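PDB 6XSX: ZmpA Glycopeptidase from Clostridium perfringens, which probably acts as a metal-dependent glycopeptidase that cleaves glycosylated proteins, this chain being the M60 peptidase module of a much longer protein. Local coordinates for residues Lys75-Met81 / Ala117-Ser123; Asn108-Pro112 / Leu244-Asp248; Tyr223-Ser229 / Trp366-Gln371. All coordinates share one frame; numbering follows the deposited sequence.

Contact 1 (Lys75-Met81 / Ala117-Ser123)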
loop_
_atom_site.group_PDB
_atom_site.type_symbol
_atom_site.label_atom_id
_atom_site.label_comp_id
_atom_site.label_asym_id
_atom_site.label_seq_id
_atom_site.Cartn_x
_atom_site.Cartn_y
_atom_site.Cartn_z
ATOM N N LYS A 75 13.484 -6.217 -25.363
ATOM C CA LYS A 75 13.848 -4.813 -25.364
ATOM C C LYS A 75 14.844 -4.553 -24.233
ATOM O O LYS A 75 14.885 -5.286 -23.238
ATOM C CB LYS A 75 12.571 -3.972 -25.249
ATOM C CG LYS A 75 11.702 -4.032 -26.504
ATOM C CD LYS A 75 10.203 -4.035 -26.291
ATOM C CE LYS A 75 9.416 -4.423 -27.531
ATOM N NZ LYS A 75 9.961 -3.831 -28.783
ATOM N N LEU A 76 15.664 -3.517 -24.423
ATOM C CA LEU A 76 16.473 -2.974 -23.350
ATOM C C LEU A 76 15.738 -1.765 -22.777
ATOM O O LEU A 76 15.075 -1.029 -23.520
ATOM C CB LEU A 76 17.808 -2.539 -23.957
ATOM C CG LEU A 76 19.067 -2.898 -23.177
ATOM C CD1 LEU A 76 19.130 -4.395 -22.896
ATOM C CD2 LEU A 76 20.299 -2.458 -23.961
ATOM N N VAL A 77 15.839 -1.602 -21.449
ATOM C CA VAL A 77 15.390 -0.397 -20.776
ATOM C C VAL A 77 16.627 0.312 -20.227
ATOM O O VAL A 77 17.394 -0.281 -19.466
ATOM C CB VAL A 77 14.353 -0.705 -19.674
ATOM C CG1 VAL A 77 13.935 0.550 -18.909
ATOM C CG2 VAL A 77 13.122 -1.422 -20.236
ATOM N N PHE A 78 16.836 1.558 -20.678
ATOM C CA PHE A 78 17.761 2.478 -20.039
ATOM C C PHE A 78 16.980 3.276 -18.999
ATOM O O PHE A 78 15.915 3.820 -19.304
ATOM C CB PHE A 78 18.424 3.409 -21.059
ATOM C CG PHE A 78 19.129 4.620 -20.482
ATOM C CD1 PHE A 78 20.290 4.491 -19.734
ATOM C CD2 PHE A 78 18.636 5.902 -20.698
ATOM C CE1 PHE A 78 20.931 5.601 -19.199
ATOM C CE2 PHE A 78 19.274 7.012 -20.160
ATOM C CZ PHE A 78 20.425 6.865 -19.415
ATOM N N LYS A 79 17.521 3.328 -17.778
ATOM C CA LYS A 79 16.907 4.091 -16.708
ATOM C C LYS A 79 17.925 5.104 -16.189
ATOM O O LYS A 79 18.931 4.719 -15.594
ATOM C CB LYS A 79 16.362 3.138 -15.632
ATOM C CG LYS A 79 15.548 3.784 -14.504
ATOM C CD LYS A 79 16.406 4.162 -13.310
ATOM C CE LYS A 79 15.642 4.716 -12.128
ATOM N NZ LYS A 79 15.241 6.129 -12.339
ATOM N N GLN A 80 17.649 6.388 -16.447
ATOM C CA GLN A 80 18.418 7.503 -15.921
ATOM C C GLN A 80 18.124 7.639 -14.429
ATOM O O GLN A 80 16.970 7.524 -14.011
ATOM C CB GLN A 80 18.036 8.781 -16.670
ATOM C CG GLN A 80 18.337 10.075 -15.914
ATOM C CD GLN A 80 19.806 10.421 -15.847
ATOM O OE1 GLN A 80 20.480 10.556 -16.873
ATOM N NE2 GLN A 80 20.312 10.587 -14.629
ATOM N N MET A 81 19.173 7.878 -13.632
ATOM C CA MET A 81 19.043 8.002 -12.182
ATOM C C MET A 81 18.404 9.333 -11.789
ATOM O O MET A 81 18.683 10.362 -12.410
ATOM C CB MET A 81 20.409 7.889 -11.483
ATOM C CG MET A 81 20.925 6.462 -11.398
ATOM S SD MET A 81 19.692 5.370 -10.644
ATOM C CE MET A 81 19.869 5.801 -8.915
ATOM N N ALA A 117 23.362 9.557 -16.939
ATOM C CA ALA A 117 23.813 8.176 -16.902
ATOM C C ALA A 117 22.794 7.362 -16.117
ATOM O O ALA A 117 21.971 7.927 -15.392
ATOM C CB ALA A 117 25.174 8.111 -16.241
ATOM N N GLY A 118 22.890 6.035 -16.249
ATOM C CA GLY A 118 22.012 5.128 -15.527
ATOM C C GLY A 118 22.340 3.672 -15.838
ATOM O O GLY A 118 23.486 3.347 -16.133
ATOM N N VAL A 119 21.316 2.811 -15.769
ATOM C CA VAL A 119 21.496 1.369 -15.789
ATOM C C VAL A 119 20.585 0.757 -16.859
ATOM O O VAL A 119 19.669 1.413 -17.363
ATOM C CB VAL A 119 21.219 0.760 -14.399
ATOM C CG1 VAL A 119 22.135 1.325 -13.321
ATOM C CG2 VAL A 119 19.758 0.902 -14.003
ATOM N N LEU A 120 20.862 -0.515 -17.191
ATOM C CA LEU A 120 20.106 -1.270 -18.177
ATOM C C LEU A 120 19.368 -2.399 -17.473
ATOM O O LEU A 120 19.952 -3.102 -16.646
ATOM C CB LEU A 120 21.024 -1.852 -19.268
ATOM C CG LEU A 120 21.938 -0.875 -20.014
ATOM C CD1 LEU A 120 22.808 -1.627 -21.007
ATOM C CD2 LEU A 120 21.145 0.205 -20.739
ATOM N N TYR A 121 18.085 -2.537 -17.838
ATOM C CA TYR A 121 17.269 -3.701 -17.544
ATOM C C TYR A 121 16.755 -4.296 -18.855
ATOM O O TYR A 121 16.775 -3.636 -19.896
ATOM C CB TYR A 121 16.077 -3.305 -16.670
ATOM C CG TYR A 121 16.404 -2.444 -15.471
ATOM C CD1 TYR A 121 17.191 -2.924 -14.434
ATOM C CD2 TYR A 121 15.915 -1.147 -15.371
ATOM C CE1 TYR A 121 17.492 -2.139 -13.331
ATOM C CE2 TYR A 121 16.196 -0.350 -14.271
ATOM C CZ TYR A 121 16.980 -0.853 -13.246
ATOM O OH TYR A 121 17.269 -0.066 -12.172
ATOM N N THR A 122 16.290 -5.549 -18.791
ATOM C CA THR A 122 15.629 -6.159 -19.930
ATOM C C THR A 122 14.126 -6.189 -19.678
ATOM O O THR A 122 13.665 -6.299 -18.536
ATOM C CB THR A 122 16.154 -7.570 -20.243
ATOM O OG1 THR A 122 15.806 -8.459 -19.182
ATOM C CG2 THR A 122 17.654 -7.617 -20.437
ATOM N N SER A 123 13.390 -6.083 -20.786
ATOM C CA SER A 123 11.956 -6.284 -20.820
ATOM C C SER A 123 11.675 -7.251 -21.963
ATOM O O SER A 123 12.133 -7.014 -23.085
ATOM C CB SER A 123 11.252 -4.975 -21.030
ATOM O OG SER A 123 9.870 -5.193 -21.242
#

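Contact 2 (Asn108-Pro112 / Leu244-Asp248)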
loop_
_atom_site.group_PDB
_atom_site.type_symbol
_atom_site.label_atom_id
_atom_site.label_comp_id
_atom_site.label_asym_id
_atom_site.label_seq_id
_atom_site.Cartn_x
_atom_site.Cartn_y
_atom_site.Cartn_z
ATOM N N ASN A 108 16.625 19.309 -17.204
ATOM C CA ASN A 108 15.731 19.970 -16.267
ATOM C C ASN A 108 14.853 18.963 -15.515
ATOM O O ASN A 108 14.167 19.350 -14.577
ATOM C CB ASN A 108 14.959 21.114 -16.933
ATOM C CG ASN A 108 13.986 20.630 -17.989
ATOM O OD1 ASN A 108 14.218 19.619 -18.645
ATOM N ND2 ASN A 108 12.897 21.353 -18.166
ATOM N N GLU A 109 14.895 17.680 -15.909
ATOM C CA GLU A 109 14.097 16.632 -15.283
ATOM C C GLU A 109 14.826 15.982 -14.107
ATOM O O GLU A 109 14.221 15.201 -13.379
ATOM C CB GLU A 109 13.731 15.549 -16.303
ATOM C CG GLU A 109 12.534 15.944 -17.149
ATOM C CD GLU A 109 12.212 15.076 -18.349
ATOM O OE1 GLU A 109 12.631 13.883 -18.378
ATOM O OE2 GLU A 109 11.515 15.591 -19.243
ATOM N N LEU A 110 16.120 16.284 -13.936
ATOM C CA LEU A 110 16.961 15.517 -13.028
ATOM C C LEU A 110 17.291 16.346 -11.791
ATOM O O LEU A 110 17.408 17.566 -11.880
ATOM C CB LEU A 110 18.254 15.132 -13.750
ATOM C CG LEU A 110 18.110 14.402 -15.088
ATOM C CD1 LEU A 110 19.472 13.908 -15.550
ATOM C CD2 LEU A 110 17.119 13.250 -14.997
ATOM N N ARG A 111 17.490 15.672 -10.649
ATOM C CA ARG A 111 17.938 16.396 -9.470
ATOM C C ARG A 111 19.218 17.137 -9.841
ATOM O O ARG A 111 20.084 16.571 -10.500
ATOM C CB ARG A 111 18.196 15.477 -8.272
ATOM C CG ARG A 111 18.499 16.225 -6.980
ATOM C CD ARG A 111 18.814 15.321 -5.798
ATOM N NE ARG A 111 17.937 14.151 -5.730
ATOM C CZ ARG A 111 16.757 14.110 -5.110
ATOM N NH1 ARG A 111 16.290 15.188 -4.497
ATOM N NH2 ARG A 111 16.047 12.993 -5.104
ATOM N N PRO A 112 19.354 18.429 -9.480
ATOM C CA PRO A 112 20.564 19.179 -9.805
ATOM C C PRO A 112 21.816 18.402 -9.395
ATOM O O PRO A 112 21.893 17.870 -8.284
ATOM C CB PRO A 112 20.346 20.479 -9.011
ATOM C CG PRO A 112 18.839 20.659 -9.047
ATOM C CD PRO A 112 18.330 19.255 -8.807
ATOM N N LEU A 244 14.438 6.041 -6.371
ATOM C CA LEU A 244 14.761 7.405 -6.016
ATOM C C LEU A 244 14.234 8.318 -7.117
ATOM O O LEU A 244 14.451 8.054 -8.300
ATOM C CB LEU A 244 16.287 7.493 -5.908
ATOM C CG LEU A 244 16.874 8.883 -5.677
ATOM C CD1 LEU A 244 16.357 9.472 -4.370
ATOM C CD2 LEU A 244 18.398 8.817 -5.674
ATOM N N LYS A 245 13.539 9.382 -6.708
ATOM C CA LYS A 245 13.070 10.388 -7.646
ATOM C C LYS A 245 13.317 11.768 -7.050
ATOM O O LYS A 245 13.424 11.924 -5.835
ATOM C CB LYS A 245 11.572 10.217 -7.903
ATOM C CG LYS A 245 11.157 9.008 -8.722
ATOM C CD LYS A 245 9.711 9.123 -9.168
ATOM C CE LYS A 245 9.176 7.839 -9.760
ATOM N NZ LYS A 245 7.813 8.048 -10.294
ATOM N N TRP A 246 13.372 12.774 -7.924
ATOM C CA TRP A 246 13.544 14.142 -7.473
ATOM C C TRP A 246 12.159 14.729 -7.213
ATOM O O TRP A 246 11.471 15.120 -8.149
ATOM C CB TRP A 246 14.331 14.929 -8.532
ATOM C CG TRP A 246 14.496 16.392 -8.251
ATOM C CD1 TRP A 246 14.743 16.976 -7.043
ATOM C CD2 TRP A 246 14.480 17.461 -9.218
ATOM N NE1 TRP A 246 14.853 18.333 -7.186
ATOM C CE2 TRP A 246 14.708 18.658 -8.510
ATOM C CE3 TRP A 246 14.293 17.525 -10.606
ATOM C CZ2 TRP A 246 14.734 19.902 -9.146
ATOM C CZ3 TRP A 246 14.328 18.752 -11.236
ATOM C CH2 TRP A 246 14.545 19.928 -10.512
ATOM N N LEU A 247 11.743 14.761 -5.941
ATOM C CA LEU A 247 10.353 15.072 -5.649
ATOM C C LEU A 247 10.239 16.368 -4.850
ATOM O O LEU A 247 9.174 16.657 -4.307
ATOM C CB LEU A 247 9.727 13.897 -4.889
ATOM C CG LEU A 247 9.747 12.558 -5.622
ATOM C CD1 LEU A 247 9.031 11.483 -4.810
ATOM C CD2 LEU A 247 9.113 12.697 -6.998
ATOM N N ASP A 248 11.323 17.155 -4.814
ATOM C CA ASP A 248 11.427 18.307 -3.930
ATOM C C ASP A 248 10.210 19.216 -4.075
ATOM O O ASP A 248 9.704 19.721 -3.076
ATOM C CB ASP A 248 12.717 19.095 -4.171
ATOM C CG ASP A 248 13.961 18.397 -3.656
ATOM O OD1 ASP A 248 13.851 17.240 -3.199
ATOM O OD2 ASP A 248 15.031 19.027 -3.695
HETATM O O HOH W 1 17.291 17.704 -3.825
#

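Contact 3 (Tyr223-Ser229 / Trp366-Gln371). With EDO (1,2-ethanediol), chain G.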
loop_
_atom_site.group_PDB
_atom_site.type_symbol
_atom_site.label_atom_id
_atom_site.label_comp_id
_atom_site.label_asym_id
_atom_site.label_seq_id
_atom_site.Cartn_x
_atom_site.Cartn_y
_atom_site.Cartn_z
ATOM N N TYR A 223 -3.802 -9.568 1.169
ATOM C CA TYR A 223 -4.799 -8.597 1.604
ATOM C C TYR A 223 -5.752 -8.210 0.471
ATOM O O TYR A 223 -6.918 -7.920 0.733
ATOM C CB TYR A 223 -4.115 -7.365 2.204
ATOM C CG TYR A 223 -4.995 -6.303 2.825
ATOM C CD1 TYR A 223 -5.876 -6.584 3.864
ATOM C CD2 TYR A 223 -4.882 -4.981 2.417
ATOM C CE1 TYR A 223 -6.638 -5.581 4.453
ATOM C CE2 TYR A 223 -5.641 -3.971 2.983
ATOM C CZ TYR A 223 -6.524 -4.272 4.004
ATOM O OH TYR A 223 -7.248 -3.259 4.564
ATOM N N TRP A 224 -5.252 -8.193 -0.776
ATOM C CA TRP A 224 -6.024 -7.739 -1.924
ATOM C C TRP A 224 -6.844 -8.883 -2.531
ATOM O O TRP A 224 -7.620 -8.657 -3.462
ATOM C CB TRP A 224 -5.087 -7.106 -2.962
ATOM C CG TRP A 224 -5.509 -5.735 -3.387
ATOM C CD1 TRP A 224 -5.946 -5.357 -4.622
ATOM C CD2 TRP A 224 -5.544 -4.552 -2.566
ATOM N NE1 TRP A 224 -6.242 -4.021 -4.626
ATOM C CE2 TRP A 224 -6.015 -3.501 -3.379
ATOM C CE3 TRP A 224 -5.227 -4.281 -1.230
ATOM C CZ2 TRP A 224 -6.170 -2.198 -2.903
ATOM C CZ3 TRP A 224 -5.371 -2.991 -0.759
ATOM C CH2 TRP A 224 -5.837 -1.964 -1.586
ATOM N N GLY A 225 -6.647 -10.109 -2.023
ATOM C CA GLY A 225 -7.442 -11.260 -2.428
ATOM C C GLY A 225 -6.928 -11.989 -3.671
ATOM O O GLY A 225 -7.695 -12.700 -4.327
ATOM N N PHE A 226 -5.632 -11.837 -3.985
ATOM C CA PHE A 226 -5.008 -12.629 -5.042
ATOM C C PHE A 226 -4.660 -14.003 -4.478
ATOM O O PHE A 226 -3.551 -14.224 -4.008
ATOM C CB PHE A 226 -3.795 -11.909 -5.642
ATOM C CG PHE A 226 -4.145 -10.661 -6.410
ATOM C CD1 PHE A 226 -4.623 -10.739 -7.710
ATOM C CD2 PHE A 226 -4.003 -9.410 -5.829
ATOM C CE1 PHE A 226 -4.958 -9.591 -8.413
ATOM C CE2 PHE A 226 -4.338 -8.263 -6.533
ATOM C CZ PHE A 226 -4.820 -8.354 -7.820
ATOM N N ASP A 227 -5.636 -14.916 -4.498
ATOM C CA ASP A 227 -5.505 -16.168 -3.769
ATOM C C ASP A 227 -5.429 -17.347 -4.743
ATOM O O ASP A 227 -5.462 -18.499 -4.320
ATOM C CB ASP A 227 -6.633 -16.310 -2.741
ATOM C CG ASP A 227 -8.011 -16.306 -3.379
ATOM O OD1 ASP A 227 -8.102 -16.057 -4.595
ATOM O OD2 ASP A 227 -8.983 -16.553 -2.657
ATOM N N GLU A 228 -5.322 -17.048 -6.044
ATOM C CA GLU A 228 -5.158 -18.060 -7.080
ATOM C C GLU A 228 -6.498 -18.744 -7.361
ATOM O O GLU A 228 -6.531 -19.809 -7.970
ATOM C CB GLU A 228 -4.049 -19.069 -6.726
ATOM C CG GLU A 228 -2.680 -18.453 -6.453
ATOM C CD GLU A 228 -2.089 -17.647 -7.605
ATOM O OE1 GLU A 228 -2.237 -18.084 -8.768
ATOM O OE2 GLU A 228 -1.495 -16.568 -7.345
ATOM N N SER A 229 -7.604 -18.105 -6.955
ATOM C CA SER A 229 -8.929 -18.687 -7.083
ATOM C C SER A 229 -9.474 -18.530 -8.505
ATOM O O SER A 229 -10.445 -19.189 -8.869
ATOM C CB SER A 229 -9.885 -18.112 -6.049
ATOM O OG SER A 229 -10.098 -16.720 -6.255
ATOM N N TRP A 366 -11.728 -7.326 3.510
ATOM C CA TRP A 366 -11.164 -6.560 2.406
ATOM C C TRP A 366 -10.832 -7.447 1.198
ATOM O O TRP A 366 -11.253 -7.144 0.084
ATOM C CB TRP A 366 -9.985 -5.678 2.844
ATOM C CG TRP A 366 -9.639 -4.670 1.790
ATOM C CD1 TRP A 366 -8.487 -4.588 1.061
ATOM C CD2 TRP A 366 -10.504 -3.627 1.297
ATOM N NE1 TRP A 366 -8.565 -3.552 0.167
ATOM C CE2 TRP A 366 -9.796 -2.955 0.277
ATOM C CE3 TRP A 366 -11.796 -3.191 1.625
ATOM C CZ2 TRP A 366 -10.342 -1.864 -0.406
ATOM C CZ3 TRP A 366 -12.340 -2.124 0.937
ATOM C CH2 TRP A 366 -11.618 -1.470 -0.065
ATOM N N PRO A 367 -10.083 -8.567 1.351
ATOM C CA PRO A 367 -9.762 -9.430 0.210
ATOM C C PRO A 367 -11.014 -9.829 -0.582
ATOM O O PRO A 367 -11.025 -9.760 -1.815
ATOM C CB PRO A 367 -9.031 -10.632 0.832
ATOM C CG PRO A 367 -9.275 -10.517 2.332
ATOM C CD PRO A 367 -9.479 -9.045 2.604
ATOM N N ARG A 368 -12.090 -10.165 0.144
ATOM C CA ARG A 368 -13.338 -10.592 -0.470
ATOM C C ARG A 368 -14.017 -9.410 -1.165
ATOM O O ARG A 368 -14.549 -9.570 -2.260
ATOM C CB ARG A 368 -14.239 -11.288 0.553
ATOM C CG ARG A 368 -13.628 -12.546 1.166
ATOM C CD ARG A 368 -14.557 -13.197 2.186
ATOM N NE ARG A 368 -15.801 -13.546 1.502
ATOM C CZ ARG A 368 -17.008 -13.677 2.056
ATOM N NH1 ARG A 368 -17.187 -13.486 3.353
ATOM N NH2 ARG A 368 -18.040 -13.988 1.295
ATOM N N PHE A 369 -13.989 -8.229 -0.527
ATOM C CA PHE A 369 -14.541 -7.024 -1.134
ATOM C C PHE A 369 -13.809 -6.707 -2.445
ATOM O O PHE A 369 -14.453 -6.507 -3.483
ATOM C CB PHE A 369 -14.534 -5.874 -0.125
ATOM C CG PHE A 369 -15.203 -4.587 -0.545
ATOM C CD1 PHE A 369 -16.557 -4.384 -0.332
ATOM C CD2 PHE A 369 -14.466 -3.549 -1.097
ATOM C CE1 PHE A 369 -17.166 -3.188 -0.680
ATOM C CE2 PHE A 369 -15.074 -2.353 -1.451
ATOM C CZ PHE A 369 -16.422 -2.176 -1.237
ATOM N N GLU A 370 -12.466 -6.694 -2.397
ATOM C CA GLU A 370 -11.644 -6.467 -3.582
ATOM C C GLU A 370 -11.971 -7.487 -4.676
ATOM O O GLU A 370 -12.040 -7.121 -5.852
ATOM C CB GLU A 370 -10.141 -6.491 -3.270
ATOM C CG GLU A 370 -9.605 -5.215 -2.634
ATOM C CD GLU A 370 -10.060 -3.898 -3.248
ATOM O OE1 GLU A 370 -9.202 -3.150 -3.740
ATOM O OE2 GLU A 370 -11.274 -3.603 -3.197
ATOM N N GLN A 371 -12.147 -8.758 -4.280
ATOM C CA GLN A 371 -12.474 -9.834 -5.210
ATOM C C GLN A 371 -13.787 -9.542 -5.941
ATOM O O GLN A 371 -13.874 -9.758 -7.149
ATOM C CB GLN A 371 -12.509 -11.196 -4.514
ATOM C CG GLN A 371 -11.136 -11.810 -4.287
ATOM C CD GLN A 371 -11.223 -12.999 -3.363
ATOM O OE1 GLN A 371 -12.235 -13.204 -2.693
ATOM N NE2 GLN A 371 -10.158 -13.786 -3.307
HETATM C C1 EDO G . -16.378 -10.850 5.824
HETATM O O1 EDO G . -15.740 -11.767 4.950
HETATM C C2 EDO G . -17.615 -11.410 6.428
HETATM O O2 EDO G . -17.479 -12.776 6.756
#

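Contact 1 (Lys75-Met81 / Ala117-Ser123)
With CG of Phe78 anti to the backbone N (chi1 165°), the edge of its ring reaches the backbone of Gly118, which has no side chain, CE1 lying 3.6 Å from Gly118 N; Leu120, its CG anti to the carbonyl carbon (chi1 -55°), brings CD2 to 4.2 Å from Phe78 CB on the same face of an antiparallel beta ladder. Strands 75-80 and 117-123 are neighbours in the mixed sheet of the M60 peptidase domain, flanked by strands 88-91 and 49-56. The ladder illustrates regular antiparallel pairing: Lys75 with Ser123, Val77 with Tyr121 and Lys79 with Val119 each close a ring of two backbone hydrogen bonds, Val77 N to Tyr121 O being 2.7 Å long. Non-hydrogen-bonded pairs come between, and there Leu120 CA approaches Val77 O to 3.2 Å.

Leu76 extends the apolar face of Phe78 and Leu120, its CD2 standing 4.0 Å from Leu120 CD1. On the other face Lys79 and Tyr121 run side by side, Lys79 CB being 3.7 Å from Tyr121 CE2; the Tyr121 hydroxyl bonds to Asp180, and its ring meets Trp48.

At the far end the Gln80 side chain folds its amide back to the ladder. OE1 accepts from Ala117 N at 3.1 Å, while NE2 donates almost straight (177°), within its own amide plane, to Met81 O at 2.8 Å.

Contact 2 (Asn108-Pro112 / Leu244-Asp248)
Trp246 and Arg111 supply most of the buried surface here, in a loop-to-loop contact built on CH-pi packing within the M60 peptidase domain. The segment 108-112 belongs to the connection between strands 96-101 and 117-123, whereas 244-248 leaves the end of strand 240-244. It is an instructive case of an indole serving as a platform for backbone as well as side chain. Arg111 CA sits over the five-membered ring, 3.8 Å from its centroid, and Pro112 CD over the six-membered ring, 4.0 Å from that centroid. Leu110 O rests on the same face, 3.4 Å from Trp246 CE3. Asn108 O instead approaches at the edge of the indole, near its plane, 3.4 Å from Trp246 CZ3.

The Arg111 side chain starts out extended, with CG anti to the backbone N (chi1 -173°), and then turns at chi3 (-41°). This carries the guanidinium past the pyrrole side of the indole, steeply inclined to it (planes 69° apart), with Trp246 CB over the centre of one guanidinium face. Several polar partners fix that orientation. NE forms a salt bridge with Asp82, and Asn263 bonds to both Arg111 NH1 and Asp248 OD1, positioning the two charges. Between the segments themselves the salt bridge is long, Arg111 NH1 to Asp248 OD1 measuring 3.4 Å at the guanidinium edge. A water reinforces it in the guanidinium plane, accepting from Arg111 NH1 at 2.8 Å and donating to Asp248 OD2 at 2.6 Å.

Contact 3 (Tyr223-Ser229 / Trp366-Gln371)
Gly225 and Pro367 bring the two backbones together, their CA atoms 4.0 Å apart where the end of helix 206-224 abuts helix 365-375. Gly225 leaves the helix with positive phi (86°) in a Schellman motif, a classic way of ending a helix, and, having no side chain, lets Pro367 CB come to 3.7 Å from its CA. Residues 366-371 remain helical throughout.

Before the glycine, Tyr223 and Trp224 form an aromatic cluster with Trp366, whose CG stands anti to the backbone N (chi1 -166°) and so carries the indole toward both. The indole of Trp366 turns its edge to the face of Trp224 (planes 73° apart), NE1 lying 3.4 Å from Trp224 CZ3. Trp366 CD1 meanwhile lies over a face of Tyr223, 3.5 Å from CE2, with the two rings set obliquely. Glu370 adds a CH-pi contact, its CG standing almost directly above the five-membered ring of Trp224, 4.0 Å from the centroid. Beyond the glycine, the extended Gln371 side chain returns to the loop, NE2 donating to Gly225 O at 2.9 Å. Nearby, Asp227 OD1 closes an Asx turn with Ser229 N and also accepts from Ser229 OG at 2.7 Å.

From helix 301-309, Leu302 touches Tyr223 and Trp224, Met301 touches Trp366, and Met301 O bonds to Tyr223 OH. Helix 347-361 lies against Tyr223 and Phe369, and helix 383-398 against Phe369 and Arg368.

Contacts 1 and 2 are directly joined: Leu110 CD1 packs 3.5 Å from Gln80 CD, and their centres are about 17 Å apart. Their segments alternate along the chain, the loop of 108-112 leading into strand 117-123. Contact 3 is remote, its centre about 33 Å from that of contact 1 and about 36 Å from that of contact 2, which lies on the opposite side of the chain's centre. In its helical surroundings two acidic groups, Glu370 OE1 and Asp288 OD2, lie close together, shortly after helix 277-286, whose HExxH sequence (His281, Glu282, His285) is probably the metal-binding motif, although no metal is bound to it. An ethanediol, probably from crystallisation, hydrogen-bonds to Arg368 NH1, Thr364 and Asp362.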